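Local coordinates for proton-dependent oligopeptide transporter family protein (Xanthomonas campestris, PDB 6EI3) that probably carries small peptides across the cell membrane coupled to proton movement, as a major facilitator superfamily member, and is seen here in an auto-inhibited state, at residues I8-C13 against P119-F124; P62-W67 against I80-I85. All blocks are in the same frame, centred on the assembly; numbering follows the deposited sequence. Where two conformers were deposited one is given.

Interaction 1. Residues I8-C13 against P119-F124; sequences IGNEAC and PLVASF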
ATOM      1  N   ILE A   8      -2.165   6.600 -21.194  1.00 29.24           N
ATOM      2  CA  ILE A   8      -0.983   5.714 -21.097  1.00 28.88           C
ATOM      3  C   ILE A   8       0.260   6.579 -20.765  1.00 30.69           C
ATOM      4  O   ILE A   8       1.003   6.236 -19.847  1.00 30.48           O
ATOM      5  CB  ILE A   8      -0.805   4.843 -22.392  1.00 33.14           C
ATOM      6  CG1 ILE A   8      -1.856   3.703 -22.441  1.00 34.13           C
ATOM      7  CG2 ILE A   8       0.627   4.269 -22.510  1.00 33.19           C
ATOM      8  CD1 ILE A   8      -2.026   3.011 -23.863  1.00 47.54           C
ATOM      9  N   GLY A   9       0.428   7.695 -21.485  1.00 26.23           N
ATOM     10  CA  GLY A   9       1.523   8.644 -21.281  1.00 25.78           C
ATOM     11  C   GLY A   9       1.562   9.179 -19.857  1.00 28.98           C
ATOM     12  O   GLY A   9       2.599   9.155 -19.202  1.00 27.57           O
ATOM     13  N   ASN A  10       0.411   9.640 -19.362  1.00 27.06           N
ATOM     14  CA  ASN A  10       0.274  10.156 -18.005  1.00 25.49           C
ATOM     15  C   ASN A  10       0.617   9.059 -16.991  1.00 29.81           C
ATOM     16  O   ASN A  10       1.379   9.327 -16.060  1.00 28.60           O
ATOM     17  CB  ASN A  10      -1.149  10.684 -17.790  1.00 23.16           C
ATOM     18  CG  ASN A  10      -1.442  11.003 -16.346  1.00 37.40           C
ATOM     19  OD1 ASN A  10      -1.056  12.051 -15.807  1.00 29.43           O
ATOM     20  ND2 ASN A  10      -2.024  10.049 -15.664  1.00 25.39           N
ATOM     21  N   GLU A  11       0.076   7.824 -17.183  1.00 27.18           N
ATOM     22  CA  GLU A  11       0.341   6.688 -16.287  1.00 27.31           C
ATOM     23  C   GLU A  11       1.838   6.327 -16.229  1.00 29.84           C
ATOM     24  O   GLU A  11       2.372   6.106 -15.142  1.00 28.61           O
ATOM     25  CB  GLU A  11      -0.511   5.453 -16.693  1.00 29.30           C
ATOM     26  CG  GLU A  11      -0.267   4.186 -15.870  1.00 35.37           C
ATOM     27  CD  GLU A  11      -0.753   4.154 -14.427  1.00 49.65           C
ATOM     28  OE1 GLU A  11      -1.366   5.142 -13.962  1.00 41.94           O
ATOM     29  OE2 GLU A  11      -0.542   3.112 -13.768  1.00 41.87           O
ATOM     30  N   ALA A  12       2.502   6.263 -17.394  1.00 26.57           N
ATOM     31  CA  ALA A  12       3.927   5.906 -17.479  1.00 25.12           C
ATOM     32  C   ALA A  12       4.807   6.927 -16.771  1.00 27.78           C
ATOM     33  O   ALA A  12       5.630   6.541 -15.953  1.00 25.77           O
ATOM     34  CB  ALA A  12       4.350   5.759 -18.935  1.00 26.15           C
ATOM     35  N   CYS A  13       4.601   8.237 -17.049  1.00 26.04           N
ATOM     36  CA  CYS A  13       5.413   9.286 -16.419  1.00 26.04           C
ATOM     37  C   CYS A  13       5.182   9.394 -14.930  1.00 29.39           C
ATOM     38  O   CYS A  13       6.166   9.489 -14.192  1.00 29.22           O
ATOM     39  CB  CYS A  13       5.227  10.625 -17.117  1.00 26.89           C
ATOM     40  SG  CYS A  13       5.684  10.608 -18.862  1.00 31.61           S
ATOM     41  N   PRO A 119      -7.285   6.114  -6.929  1.00 28.67           N
ATOM     42  CA  PRO A 119      -8.452   5.282  -7.277  1.00 28.48           C
ATOM     43  C   PRO A 119      -9.172   5.810  -8.517  1.00 32.37           C
ATOM     44  O   PRO A 119     -10.247   5.325  -8.841  1.00 32.85           O
ATOM     45  CB  PRO A 119      -9.334   5.421  -6.026  1.00 30.10           C
ATOM     46  CG  PRO A 119      -9.080   6.825  -5.568  1.00 33.51           C
ATOM     47  CD  PRO A 119      -7.647   7.146  -5.927  1.00 28.83           C
ATOM     48  N   LEU A 120      -8.609   6.843  -9.173  1.00 28.29           N
ATOM     49  CA  LEU A 120      -9.272   7.526 -10.290  1.00 27.60           C
ATOM     50  C   LEU A 120      -8.725   7.243 -11.674  1.00 30.70           C
ATOM     51  O   LEU A 120      -9.507   7.216 -12.614  1.00 28.39           O
ATOM     52  CB  LEU A 120      -9.272   9.063 -10.070  1.00 25.98           C
ATOM     53  CG  LEU A 120      -9.702   9.604  -8.687  1.00 28.46           C
ATOM     54  CD1 LEU A 120      -9.602  11.101  -8.658  1.00 27.88           C
ATOM     55  CD2 LEU A 120     -11.113   9.123  -8.292  1.00 27.24           C
ATOM     56  N   VAL A 121      -7.408   7.072 -11.799  1.00 28.40           N
ATOM     57  CA  VAL A 121      -6.737   6.874 -13.084  0.50 29.06           C
ATOM     58  C   VAL A 121      -7.306   5.656 -13.844  1.00 32.99           C
ATOM     59  O   VAL A 121      -7.707   5.807 -15.000  1.00 31.53           O
ATOM     60  CB  VAL A 121      -5.184   6.861 -12.943  0.50 33.36           C
ATOM     61  CG1 VAL A 121      -4.666   5.626 -12.201  0.50 32.57           C
ATOM     62  CG2 VAL A 121      -4.488   7.043 -14.289  0.50 33.63           C
ATOM     63  N   ALA A 122      -7.384   4.479 -13.184  1.00 31.36           N
ATOM     64  CA  ALA A 122      -7.880   3.252 -13.801  1.00 32.63           C
ATOM     65  C   ALA A 122      -9.342   3.317 -14.162  1.00 36.42           C
ATOM     66  O   ALA A 122      -9.704   2.921 -15.260  1.00 37.48           O
ATOM     67  CB  ALA A 122      -7.602   2.050 -12.910  1.00 33.16           C
ATOM     68  N   SER A 123     -10.177   3.847 -13.260  1.00 32.07           N
ATOM     69  CA  SER A 123     -11.627   4.010 -13.462  1.00 31.33           C
ATOM     70  C   SER A 123     -11.915   4.980 -14.628  1.00 31.51           C
ATOM     71  O   SER A 123     -12.800   4.714 -15.437  1.00 31.05           O
ATOM     72  CB  SER A 123     -12.265   4.533 -12.177  1.00 34.00           C
ATOM     73  OG  SER A 123     -13.669   4.598 -12.351  1.00 48.03           O
ATOM     74  N   PHE A 124     -11.161   6.107 -14.713  1.00 25.80           N
ATOM     75  CA  PHE A 124     -11.320   7.089 -15.807  1.00 24.51           C
ATOM     76  C   PHE A 124     -10.910   6.472 -17.136  1.00 28.32           C
ATOM     77  O   PHE A 124     -11.476   6.806 -18.171  1.00 28.68           O
ATOM     78  CB  PHE A 124     -10.490   8.353 -15.524  1.00 24.67           C
ATOM     79  CG  PHE A 124     -10.694   9.500 -16.490  1.00 26.01           C
ATOM     80  CD1 PHE A 124     -11.908  10.179 -16.544  1.00 29.16           C
ATOM     81  CD2 PHE A 124      -9.638   9.974 -17.262  1.00 26.93           C
ATOM     82  CE1 PHE A 124     -12.085  11.266 -17.403  1.00 30.75           C
ATOM     83  CE2 PHE A 124      -9.823  11.040 -18.145  1.00 29.83           C
ATOM     84  CZ  PHE A 124     -11.035  11.698 -18.186  1.00 29.48           C
TER
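The carboxylate of Glu11 meets the two methyls of Val121, both lying on the same side of its plane. CG1 and CG2 of Val121 stand off the plane through CD, OE1 and OE2 of Glu11 by similar amounts, so they approach obliquely. OE1 does the touching, at 3.7 Å from Val121 CG2 and 3.8 Å from Val121 CG1, and the two side chains cross at about a right angle. The second flat group, the amide of Asn10, brings its end within van der Waals range of Val121 CG2, but which of its two terminal atoms is nitrogen is uncertain.

These distances hold for one conformer of Val121, since two were deposited, and the methyl positions should be read with that reserve. In this conformer CG2 lies anti to the backbone N and points at both partners. Glu11 reaches across by an extended first torsion followed by a bend at chi2 (71°), which swings the carboxylate out toward Val121. The backbones stay well apart, with Glu11 CA and Val121 CA 7.8 Å from each other, and the two segments bury 94 Å² in total.

Glu11 opens an E-x-x-E-R sequence on helix 4-22, the POT-family motif linked to proton coupling; Val121 lies on helix 121-127. Phe144 and Ile148 of helix 137-165 also touch Glu11, while Tyr512, within a C-terminal ENLYFQ stretch that reads as a tag remnant, packs on both Glu11 and Val121.

No hydrogen bond joins the segments. The Val121 methyls give Glu11 OE1 van der Waals contact and an apolar neighbour, so any polar partner of this buried carboxylate must come from outside the two segments.

Interaction 2. Residues P62-W67 against I80-I85; sequences PLLGGW and IWFSLI. With 78M ((2S)-2,3-dihydroxypropyl(7Z)-pentadec-7-enoate), chain B.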
ATOM      1  N   PRO A  62      -6.439   8.205  -1.228  1.00 27.23           N
ATOM      2  CA  PRO A  62      -7.455   7.723  -2.196  1.00 27.75           C
ATOM      3  C   PRO A  62      -8.879   7.880  -1.676  1.00 31.89           C
ATOM      4  O   PRO A  62      -9.780   8.044  -2.490  1.00 31.67           O
ATOM      5  CB  PRO A  62      -7.117   6.237  -2.339  1.00 28.61           C
ATOM      6  CG  PRO A  62      -5.632   6.200  -2.133  1.00 31.59           C
ATOM      7  CD  PRO A  62      -5.410   7.164  -1.010  1.00 27.19           C
ATOM      8  N   LEU A  63      -9.092   7.855  -0.326  1.00 30.35           N
ATOM      9  CA  LEU A  63     -10.427   8.038   0.267  1.00 31.90           C
ATOM     10  C   LEU A  63     -11.006   9.404  -0.139  1.00 35.39           C
ATOM     11  O   LEU A  63     -12.155   9.476  -0.585  1.00 34.34           O
ATOM     12  CB  LEU A  63     -10.412   7.936   1.816  1.00 33.02           C
ATOM     13  CG  LEU A  63     -10.274   6.544   2.459  1.00 39.75           C
ATOM     14  CD1 LEU A  63     -10.332   6.656   3.995  1.00 40.45           C
ATOM     15  CD2 LEU A  63     -11.417   5.594   2.022  1.00 42.90           C
ATOM     16  N   LEU A  64     -10.190  10.475  -0.011  1.00 30.87           N
ATOM     17  CA  LEU A  64     -10.565  11.835  -0.371  1.00 31.12           C
ATOM     18  C   LEU A  64     -10.713  12.003  -1.882  1.00 33.83           C
ATOM     19  O   LEU A  64     -11.725  12.544  -2.315  1.00 34.47           O
ATOM     20  CB  LEU A  64      -9.588  12.865   0.210  1.00 31.43           C
ATOM     21  CG  LEU A  64      -9.964  14.347   0.016  1.00 36.78           C
ATOM     22  CD1 LEU A  64     -11.226  14.735   0.814  1.00 37.37           C
ATOM     23  CD2 LEU A  64      -8.816  15.235   0.408  1.00 37.41           C
ATOM     24  N   GLY A  65      -9.755  11.490  -2.660  1.00 29.17           N
ATOM     25  CA  GLY A  65      -9.800  11.539  -4.120  1.00 28.47           C
ATOM     26  C   GLY A  65     -11.089  10.978  -4.705  1.00 33.32           C
ATOM     27  O   GLY A  65     -11.763  11.654  -5.482  1.00 33.64           O
ATOM     28  N   GLY A  66     -11.449   9.761  -4.292  1.00 30.63           N
ATOM     29  CA  GLY A  66     -12.654   9.058  -4.738  1.00 30.25           C
ATOM     30  C   GLY A  66     -13.935   9.781  -4.365  1.00 35.74           C
ATOM     31  O   GLY A  66     -14.855   9.881  -5.186  1.00 34.54           O
ATOM     32  N   TRP A  67     -13.982  10.327  -3.132  1.00 33.70           N
ATOM     33  CA  TRP A  67     -15.133  11.073  -2.608  1.00 35.24           C
ATOM     34  C   TRP A  67     -15.336  12.362  -3.398  1.00 36.58           C
ATOM     35  O   TRP A  67     -16.434  12.584  -3.886  1.00 37.25           O
ATOM     36  CB  TRP A  67     -14.974  11.352  -1.092  1.00 35.48           C
ATOM     37  CG  TRP A  67     -16.129  12.086  -0.462  1.00 38.77           C
ATOM     38  CD1 TRP A  67     -17.380  11.593  -0.217  1.00 42.68           C
ATOM     39  CD2 TRP A  67     -16.125  13.432   0.034  1.00 39.76           C
ATOM     40  NE1 TRP A  67     -18.157  12.556   0.391  1.00 43.34           N
ATOM     41  CE2 TRP A  67     -17.418  13.699   0.539  1.00 45.30           C
ATOM     42  CE3 TRP A  67     -15.159  14.450   0.081  1.00 41.62           C
ATOM     43  CZ2 TRP A  67     -17.758  14.931   1.113  1.00 46.54           C
ATOM     44  CZ3 TRP A  67     -15.501  15.672   0.638  1.00 44.58           C
ATOM     45  CH2 TRP A  67     -16.788  15.907   1.141  1.00 46.29           C
ATOM     46  N   ILE A  80      -6.761  16.349 -12.459  1.00 26.60           N
ATOM     47  CA  ILE A  80      -6.026  17.569 -12.802  1.00 28.87           C
ATOM     48  C   ILE A  80      -5.555  18.330 -11.555  1.00 36.28           C
ATOM     49  O   ILE A  80      -4.379  18.678 -11.470  1.00 35.40           O
ATOM     50  CB  ILE A  80      -6.854  18.470 -13.780  1.00 33.21           C
ATOM     51  CG1 ILE A  80      -6.740  17.972 -15.234  1.00 33.93           C
ATOM     52  CG2 ILE A  80      -6.462  19.964 -13.687  1.00 35.86           C
ATOM     53  CD1 ILE A  80      -5.343  18.173 -15.972  1.00 32.20           C
ATOM     54  N   TRP A  81      -6.468  18.566 -10.589  1.00 35.84           N
ATOM     55  CA  TRP A  81      -6.143  19.338  -9.396  1.00 37.11           C
ATOM     56  C   TRP A  81      -5.222  18.602  -8.443  1.00 35.43           C
ATOM     57  O   TRP A  81      -4.308  19.221  -7.918  1.00 34.44           O
ATOM     58  CB  TRP A  81      -7.408  19.864  -8.706  1.00 38.74           C
ATOM     59  CG  TRP A  81      -7.950  21.066  -9.423  1.00 43.12           C
ATOM     60  CD1 TRP A  81      -9.058  21.113 -10.217  1.00 46.88           C
ATOM     61  CD2 TRP A  81      -7.311  22.349  -9.551  1.00 44.79           C
ATOM     62  NE1 TRP A  81      -9.197  22.370 -10.763  1.00 48.18           N
ATOM     63  CE2 TRP A  81      -8.138  23.149 -10.370  1.00 50.51           C
ATOM     64  CE3 TRP A  81      -6.129  22.911  -9.026  1.00 46.97           C
ATOM     65  CZ2 TRP A  81      -7.832  24.487 -10.665  1.00 51.60           C
ATOM     66  CZ3 TRP A  81      -5.823  24.233  -9.325  1.00 50.09           C
ATOM     67  CH2 TRP A  81      -6.671  25.009 -10.130  1.00 51.86           C
ATOM     68  N   PHE A  82      -5.421  17.290  -8.245  1.00 29.77           N
ATOM     69  CA  PHE A  82      -4.508  16.511  -7.413  1.00 27.80           C
ATOM     70  C   PHE A  82      -3.133  16.420  -8.092  1.00 29.59           C
ATOM     71  O   PHE A  82      -2.128  16.490  -7.399  1.00 28.28           O
ATOM     72  CB  PHE A  82      -5.063  15.114  -7.123  1.00 28.23           C
ATOM     73  CG  PHE A  82      -5.943  15.052  -5.899  1.00 30.08           C
ATOM     74  CD1 PHE A  82      -5.389  15.012  -4.624  1.00 32.69           C
ATOM     75  CD2 PHE A  82      -7.323  15.041  -6.018  1.00 33.04           C
ATOM     76  CE1 PHE A  82      -6.203  14.935  -3.489  1.00 34.51           C
ATOM     77  CE2 PHE A  82      -8.138  14.965  -4.880  1.00 36.91           C
ATOM     78  CZ  PHE A  82      -7.573  14.914  -3.621  1.00 34.48           C
ATOM     79  N   SER A  83      -3.092  16.300  -9.443  1.00 24.87           N
ATOM     80  CA  SER A  83      -1.821  16.225 -10.182  1.00 23.91           C
ATOM     81  C   SER A  83      -1.022  17.527 -10.088  1.00 28.81           C
ATOM     82  O   SER A  83       0.200  17.477 -10.029  1.00 28.97           O
ATOM     83  CB  SER A  83      -2.048  15.834 -11.639  1.00 24.64           C
ATOM     84  OG  SER A  83      -2.574  14.520 -11.710  1.00 28.41           O
ATOM     85  N   LEU A  84      -1.698  18.678 -10.056  1.00 27.31           N
ATOM     86  CA  LEU A  84      -1.030  19.978  -9.926  1.00 28.44           C
ATOM     87  C   LEU A  84      -0.457  20.144  -8.504  1.00 32.75           C
ATOM     88  O   LEU A  84       0.628  20.696  -8.341  1.00 32.80           O
ATOM     89  CB  LEU A  84      -1.993  21.132 -10.254  1.00 29.04           C
ATOM     90  CG  LEU A  84      -2.370  21.337 -11.720  1.00 33.50           C
ATOM     91  CD1 LEU A  84      -3.596  22.245 -11.831  1.00 34.92           C
ATOM     92  CD2 LEU A  84      -1.213  21.913 -12.525  1.00 36.11           C
ATOM     93  N   ILE A  85      -1.188  19.661  -7.481  1.00 29.08           N
ATOM     94  CA  ILE A  85      -0.722  19.682  -6.086  1.00 27.45           C
ATOM     95  C   ILE A  85       0.534  18.793  -6.012  1.00 30.40           C
ATOM     96  O   ILE A  85       1.543  19.174  -5.422  1.00 28.87           O
ATOM     97  CB  ILE A  85      -1.856  19.239  -5.106  1.00 29.24           C
ATOM     98  CG1 ILE A  85      -2.946  20.362  -4.999  1.00 29.58           C
ATOM     99  CG2 ILE A  85      -1.290  18.917  -3.714  1.00 28.74           C
ATOM    100  CD1 ILE A  85      -4.283  19.975  -4.344  1.00 28.45           C
TER
HETATM  101  O21 78M B 601     -11.486  20.458 -15.243  1.00 82.45           O
HETATM  102  C20 78M B 601     -11.681  21.723 -14.627  1.00 84.56           C
HETATM  103  C18 78M B 601     -10.384  22.260 -14.069  1.00 84.27           C
HETATM  104  O19 78M B 601     -10.659  23.318 -13.144  1.00 84.47           O
HETATM  105  C17 78M B 601      -9.454  22.752 -15.151  1.00 85.40           C
HETATM  106  O2  78M B 601      -8.202  23.047 -14.488  1.00 85.15           O
HETATM  107  C1  78M B 601      -7.142  23.322 -15.257  1.00 85.89           C
HETATM  108  O1  78M B 601      -7.144  23.241 -16.459  1.00 88.17           O
HETATM  109  C2  78M B 601      -5.969  23.758 -14.422  1.00 83.44           C
HETATM  110  C3  78M B 601      -4.653  23.928 -15.180  1.00 81.11           C
HETATM  111  C4  78M B 601      -4.021  22.611 -15.618  1.00 76.80           C
HETATM  112  C5  78M B 601      -2.623  22.756 -16.192  1.00 75.30           C
HETATM  113  C6  78M B 601      -2.134  21.525 -16.947  1.00 72.80           C
HETATM  114  C7  78M B 601      -0.650  21.500 -17.174  1.00 72.15           C
HETATM  115  C8  78M B 601       0.048  22.059 -18.157  1.00 73.78           C
HETATM  116  C9  78M B 601      -0.452  22.890 -19.310  1.00 75.89           C
HETATM  117  C10 78M B 601       0.665  23.300 -20.278  1.00 76.85           C
HETATM  118  C11 78M B 601       1.068  22.214 -21.270  1.00 76.73           C
HETATM  119  C12 78M B 601       2.450  22.396 -21.884  1.00 78.17           C
HETATM  120  C13 78M B 601       2.762  21.418 -23.014  1.00 79.16           C
HETATM  121  C15 78M B 601       5.051  20.346 -22.568  1.00 76.49           C
HETATM  122  C14 78M B 601       4.235  21.327 -23.405  1.00 79.25           C
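A helical hairpin of the major facilitator fold brings these residues together, close to the start of the conserved G-x-L-A-D-R sequence of motif A, whose first glycine is Gly66. The evidence for the reversal is direct: Gly65 CA and Phe82 CA are 8.0 Å apart, far closer than seventeen residues of straight helix would leave them. The chain therefore turns back within helix 62-95, although the residues between the segments are helical.

Phe82 carries the contact. Its ring meets the backbone of Gly65 at CA: Phe82 CE2 is 3.9 Å from Gly65 CA, which lies oblique to the ring plane. Leu64 fills the neighbouring position, its CD2 at the ring edge and 4.2 Å from Phe82 CZ. Phe112 of helix 100-117 touches both Leu64 and Phe82, the two rings meeting with planes at about 40°.

The outer side of 80-85 binds a monoacylglycerol lipid. One face of the Trp81 indole carries Leu84 CD1, offset toward the rim, with the lipid's C2 over the same face. Ile80 CG2 packs on the ester O2 of 78M at 3.6 Å, and Thr77 OG1 is also hydrogen-bonded to the lipid. Near the indole plane, at the ring edge, Trp81 NE1 donates to the glycerol O19 of 78M over 3.0 Å, with an N-H...O angle of 151°.

Overall arrangement
Along the chain the order is 8-13, 62-67, 80-85, 119-124, so both segments of interaction 2 fall between those of interaction 1. The centres are 13 Å apart, each about 17 Å from the centre of the chain and on the same side of it. They meet directly: Pro119 CG lies 3.4 Å from Pro62 O, and Leu120 CD2 lies 3.9 Å from Gly66 CA. Helix 4-22 thus meets helix 121-127 through Val121, while Pro119 and Leu120, just ahead of it, pack on the first turns of helix 62-95. This places the motif associated with proton coupling near the lipid-facing hairpin, without implying any coupling between the two.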